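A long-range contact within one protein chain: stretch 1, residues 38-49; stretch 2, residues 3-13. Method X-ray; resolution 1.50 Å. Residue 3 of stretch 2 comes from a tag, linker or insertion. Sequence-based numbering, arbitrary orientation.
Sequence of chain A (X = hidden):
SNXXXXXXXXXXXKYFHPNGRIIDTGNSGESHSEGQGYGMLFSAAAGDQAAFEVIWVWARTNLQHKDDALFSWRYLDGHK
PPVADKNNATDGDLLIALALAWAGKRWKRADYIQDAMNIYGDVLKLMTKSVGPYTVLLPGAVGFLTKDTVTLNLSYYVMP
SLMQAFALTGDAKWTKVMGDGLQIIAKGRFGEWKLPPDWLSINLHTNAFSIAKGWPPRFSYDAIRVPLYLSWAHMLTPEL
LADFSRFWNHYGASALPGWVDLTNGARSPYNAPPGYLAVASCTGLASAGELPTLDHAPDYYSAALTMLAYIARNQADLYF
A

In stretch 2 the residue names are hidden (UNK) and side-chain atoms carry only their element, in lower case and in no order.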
# COMPACT_ATOMS: atom_id res chain seq x y z
N TYR A 38 1.31 -5.87 -6.50
CA TYR A 38 2.75 -5.63 -6.53
C TYR A 38 3.38 -6.22 -7.78
O TYR A 38 4.23 -5.58 -8.42
CB TYR A 38 3.43 -6.19 -5.28
CG TYR A 38 3.14 -5.45 -3.99
CD1 TYR A 38 3.01 -4.07 -3.97
CD2 TYR A 38 3.03 -6.15 -2.80
CE1 TYR A 38 2.74 -3.40 -2.79
CE2 TYR A 38 2.77 -5.49 -1.62
CZ TYR A 38 2.62 -4.12 -1.62
OH TYR A 38 2.34 -3.48 -0.42
N GLY A 39 3.01 -7.45 -8.13
CA GLY A 39 3.56 -8.06 -9.32
C GLY A 39 3.25 -7.25 -10.57
O GLY A 39 4.13 -7.03 -11.41
N MET A 40 2.01 -6.76 -10.67
CA MET A 40 1.62 -5.93 -11.80
C MET A 40 2.36 -4.59 -11.79
O MET A 40 2.86 -4.13 -12.82
CB MET A 40 0.11 -5.73 -11.75
CG MET A 40 -0.68 -7.00 -12.09
SD MET A 40 -2.46 -6.78 -11.73
CE MET A 40 -2.92 -5.52 -12.98
N LEU A 41 2.46 -3.96 -10.61
CA LEU A 41 3.12 -2.66 -10.54
C LEU A 41 4.61 -2.78 -10.88
O LEU A 41 5.16 -1.94 -11.61
CB LEU A 41 2.93 -2.06 -9.15
CG LEU A 41 3.35 -0.59 -8.98
CD1 LEU A 41 2.30 0.30 -9.63
CD2 LEU A 41 3.51 -0.24 -7.51
N PHE A 42 5.29 -3.79 -10.31
CA PHE A 42 6.72 -3.94 -10.53
C PHE A 42 7.03 -4.31 -11.98
O PHE A 42 7.99 -3.81 -12.57
CB PHE A 42 7.32 -4.99 -9.60
CG PHE A 42 7.10 -4.74 -8.12
CD1 PHE A 42 6.75 -3.50 -7.63
CD2 PHE A 42 7.27 -5.79 -7.22
CE1 PHE A 42 6.55 -3.30 -6.25
CE2 PHE A 42 7.08 -5.60 -5.86
CZ PHE A 42 6.71 -4.34 -5.38
N SER A 43 6.23 -5.21 -12.57
CA SER A 43 6.44 -5.59 -13.96
C SER A 43 6.13 -4.44 -14.92
O SER A 43 6.83 -4.28 -15.93
CB SER A 43 5.64 -6.86 -14.31
OG SER A 43 4.25 -6.66 -14.21
N ALA A 44 5.12 -3.63 -14.62
CA ALA A 44 4.87 -2.44 -15.44
C ALA A 44 6.03 -1.46 -15.36
O ALA A 44 6.48 -0.92 -16.38
CB ALA A 44 3.57 -1.76 -15.00
N ALA A 45 6.52 -1.19 -14.14
CA ALA A 45 7.65 -0.27 -13.97
C ALA A 45 8.91 -0.80 -14.66
O ALA A 45 9.68 -0.02 -15.24
CB ALA A 45 7.92 -0.05 -12.48
N ALA A 46 9.14 -2.11 -14.59
CA ALA A 46 10.32 -2.73 -15.19
C ALA A 46 10.19 -2.95 -16.69
O ALA A 46 11.20 -3.24 -17.34
CB ALA A 46 10.58 -4.07 -14.51
N GLY A 47 8.99 -2.83 -17.26
CA GLY A 47 8.80 -3.05 -18.68
C GLY A 47 8.69 -4.50 -19.09
O GLY A 47 9.02 -4.83 -20.23
N ASP A 48 8.23 -5.38 -18.20
CA ASP A 48 8.13 -6.82 -18.48
C ASP A 48 6.67 -7.13 -18.81
O ASP A 48 5.87 -7.54 -17.96
CB ASP A 48 8.63 -7.60 -17.26
CG ASP A 48 8.68 -9.11 -17.49
OD1 ASP A 48 8.21 -9.59 -18.54
OD2 ASP A 48 9.21 -9.81 -16.60
N GLN A 49 6.32 -6.93 -20.09
CA GLN A 49 4.92 -7.07 -20.48
C GLN A 49 4.45 -8.52 -20.43
O GLN A 49 3.28 -8.78 -20.10
CB GLN A 49 4.67 -6.46 -21.86
CG GLN A 49 3.19 -6.34 -22.15
CD GLN A 49 2.88 -5.51 -23.37
OE1 GLN A 49 3.77 -5.16 -24.15
NE2 GLN A 49 1.60 -5.18 -23.55
N UNK A 3 18.88 -0.78 -10.11
CA UNK A 3 18.06 -0.49 -11.28
C UNK A 3 16.83 -1.41 -11.30
O UNK A 3 16.92 -2.59 -10.98
c UNK A 3 18.86 -0.65 -12.56
N UNK A 4 15.69 -0.84 -11.69
CA UNK A 4 14.41 -1.50 -11.42
C UNK A 4 14.29 -2.83 -12.16
O UNK A 4 13.82 -3.82 -11.61
c UNK A 4 13.09 0.44 -10.53
c UNK A 4 12.11 1.55 -10.79
c UNK A 4 13.22 -0.56 -11.69
c UNK A 4 11.92 -1.34 -11.90
N UNK A 5 14.70 -2.86 -13.43
CA UNK A 5 14.59 -4.10 -14.19
C UNK A 5 15.39 -5.22 -13.54
O UNK A 5 14.94 -6.38 -13.51
c UNK A 5 15.01 -3.88 -15.64
N UNK A 6 16.56 -4.91 -12.99
CA UNK A 6 17.36 -5.97 -12.38
C UNK A 6 16.78 -6.41 -11.04
O UNK A 6 16.83 -7.60 -10.70
o UNK A 6 18.31 -4.66 -15.50
c UNK A 6 19.54 -5.45 -13.60
n UNK A 6 19.24 -3.10 -14.17
c UNK A 6 18.97 -4.36 -14.50
c UNK A 6 18.83 -5.54 -12.25
N UNK A 7 16.24 -5.47 -10.26
CA UNK A 7 15.60 -5.86 -9.00
C UNK A 7 14.31 -6.65 -9.26
O UNK A 7 14.03 -7.62 -8.54
o UNK A 7 17.22 -5.45 -5.93
c UNK A 7 15.34 -4.63 -8.13
n UNK A 7 18.78 -5.03 -7.49
c UNK A 7 17.57 -4.87 -6.96
c UNK A 7 16.62 -3.93 -7.68
N UNK A 8 13.53 -6.26 -10.27
CA UNK A 8 12.35 -7.04 -10.63
C UNK A 8 12.72 -8.47 -11.02
O UNK A 8 12.03 -9.42 -10.64
c UNK A 8 10.57 -7.30 -12.44
n UNK A 8 9.57 -8.56 -14.02
c UNK A 8 11.55 -6.36 -11.74
c UNK A 8 8.82 -8.73 -12.88
c UNK A 8 7.11 -9.47 -11.42
c UNK A 8 10.62 -7.71 -13.74
c UNK A 8 7.68 -8.71 -10.38
c UNK A 8 9.42 -7.96 -11.86
c UNK A 8 7.66 -9.49 -12.67
c UNK A 8 8.83 -7.95 -10.59
N UNK A 9 13.82 -8.65 -11.76
CA UNK A 9 14.23 -9.99 -12.16
C UNK A 9 14.46 -10.89 -10.95
O UNK A 9 14.12 -12.09 -10.98
c UNK A 9 15.48 -9.93 -13.03
N UNK A 10 15.04 -10.35 -9.88
CA UNK A 10 15.21 -11.11 -8.64
C UNK A 10 13.86 -11.43 -8.00
O UNK A 10 13.60 -12.57 -7.61
c UNK A 10 16.22 -11.10 -6.36
c UNK A 10 17.53 -10.18 -8.26
c UNK A 10 18.33 -9.08 -7.56
c UNK A 10 16.13 -10.36 -7.67
N UNK A 11 13.00 -10.41 -7.85
CA UNK A 11 11.67 -10.62 -7.29
C UNK A 11 10.92 -11.68 -8.09
O UNK A 11 10.34 -12.61 -7.52
c UNK A 11 7.23 -9.84 -6.38
c UNK A 11 9.56 -8.98 -5.16
c UNK A 11 7.20 -9.46 -5.06
c UNK A 11 8.43 -9.79 -7.10
c UNK A 11 10.89 -9.31 -7.28
c UNK A 11 8.36 -9.02 -4.44
c UNK A 11 9.60 -9.36 -6.50
N UNK A 12 10.96 -11.55 -9.41
CA UNK A 12 10.23 -12.47 -10.28
C UNK A 12 10.75 -13.90 -10.13
O UNK A 12 9.96 -14.85 -10.07
n UNK A 12 11.57 -11.04 -15.95
c UNK A 12 9.58 -12.85 -12.73
c UNK A 12 9.95 -12.49 -14.16
n UNK A 12 13.38 -12.37 -15.47
c UNK A 12 12.10 -12.05 -15.29
n UNK A 12 11.36 -12.75 -14.43
c UNK A 12 10.36 -12.00 -11.74
N UNK A 13 12.07 -14.06 -10.06
CA UNK A 13 12.63 -15.40 -9.91
C UNK A 13 12.14 -16.07 -8.62
O UNK A 13 11.91 -17.28 -8.59
o UNK A 13 14.42 -17.67 -10.24
c UNK A 13 14.15 -15.33 -9.94
o UNK A 13 15.73 -16.68 -8.78
c UNK A 13 14.82 -16.66 -9.63

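Position 3 carries a single side-chain carbon, out of reach of stretch 1; one carbon and nothing more makes it alanine, A3, a residue that comes from the expression tag. Position 4 has four side-chain carbons forked at the first, with one arm two carbons long. The first carbon points toward stretch 1, and the short arm packs on A45 and A46 at the end of the other helix. That branching is isoleucine, I4: I4 CG2 lies 3.9 Å from A46 CA and 4.2 Å from A45 CB.

At position 5 there is again one carbon, set sideways to stretch 1, and here the helices come close, A46 CB resting 4.0 Å from the CA of position 5. The residue is alanine, A5. Positions 6 and 7 each hold three carbons, the third bearing one oxygen and one nitrogen, and neither touches stretch 1. Both are therefore glutamines, Q6 and Q7; Q6 is exposed, whereas Q7 is buried and its OE1 is hydrogen-bonded elsewhere in the structure.

Position 8 has one carbon followed by fused five- and six-membered rings holding eight carbons and one nitrogen. The ring nitrogen faces a carboxylate oxygen, D48 OD2, and the ring system lies against G39, F42, S43 and A46. Only tryptophan has such a group, so this is W8. Its indole, in the t rotamer, is a knob in the hole formed by those four residues. F42 CB approaches W8 CE3 to 3.5 Å and A46 CB approaches W8 CD1 to 3.7 Å, while S43 CB makes an off-centre CH-pi contact with the six-membered ring. G39 O lies 3.9 Å from W8 CH2.

Position 9, with one carbon and no contact, is alanine, A9. Position 10 repeats the forked four-carbon pattern, out of reach of stretch 1, and is isoleucine, I10. At position 11 one carbon leads to a six-carbon ring whose face receives the edge of F42: phenylalanine, F11. The two rings are perpendicular, their centroids 5.2 Å apart, and F42 CE2 comes within 3.9 Å of F11 CE1.

Position 12 has three carbons, a nitrogen, and then a carbon carrying two more nitrogens, one of them beside D48 OD2. This guanidinium identifies arginine, R12. Position 13 has two carbons, the second with two oxygens, and is aspartate, D13, out of reach of stretch 1.

The contact joins two helices running roughly antiparallel, at 143° with axes 9.0 Å apart at closest approach. W8 sits in the hole formed by G39, F42, S43 and A46, flanked along its own helix by I4 and F11. Beyond the positive-phi turn at G47, D48 adds a polar clasp: D48 OD2 accepts a nearly linear hydrogen bond from W8 NE1 (2.9 Å) and a salt-bridged one from R12 NH1 (2.7 Å). One carboxylate oxygen thus satisfies the indole NH and balances the guanidinium charge, while D48 OD1 bonds just beyond the stretch.

Stretch 2, residues 3-13: AIAQQWAIFRD
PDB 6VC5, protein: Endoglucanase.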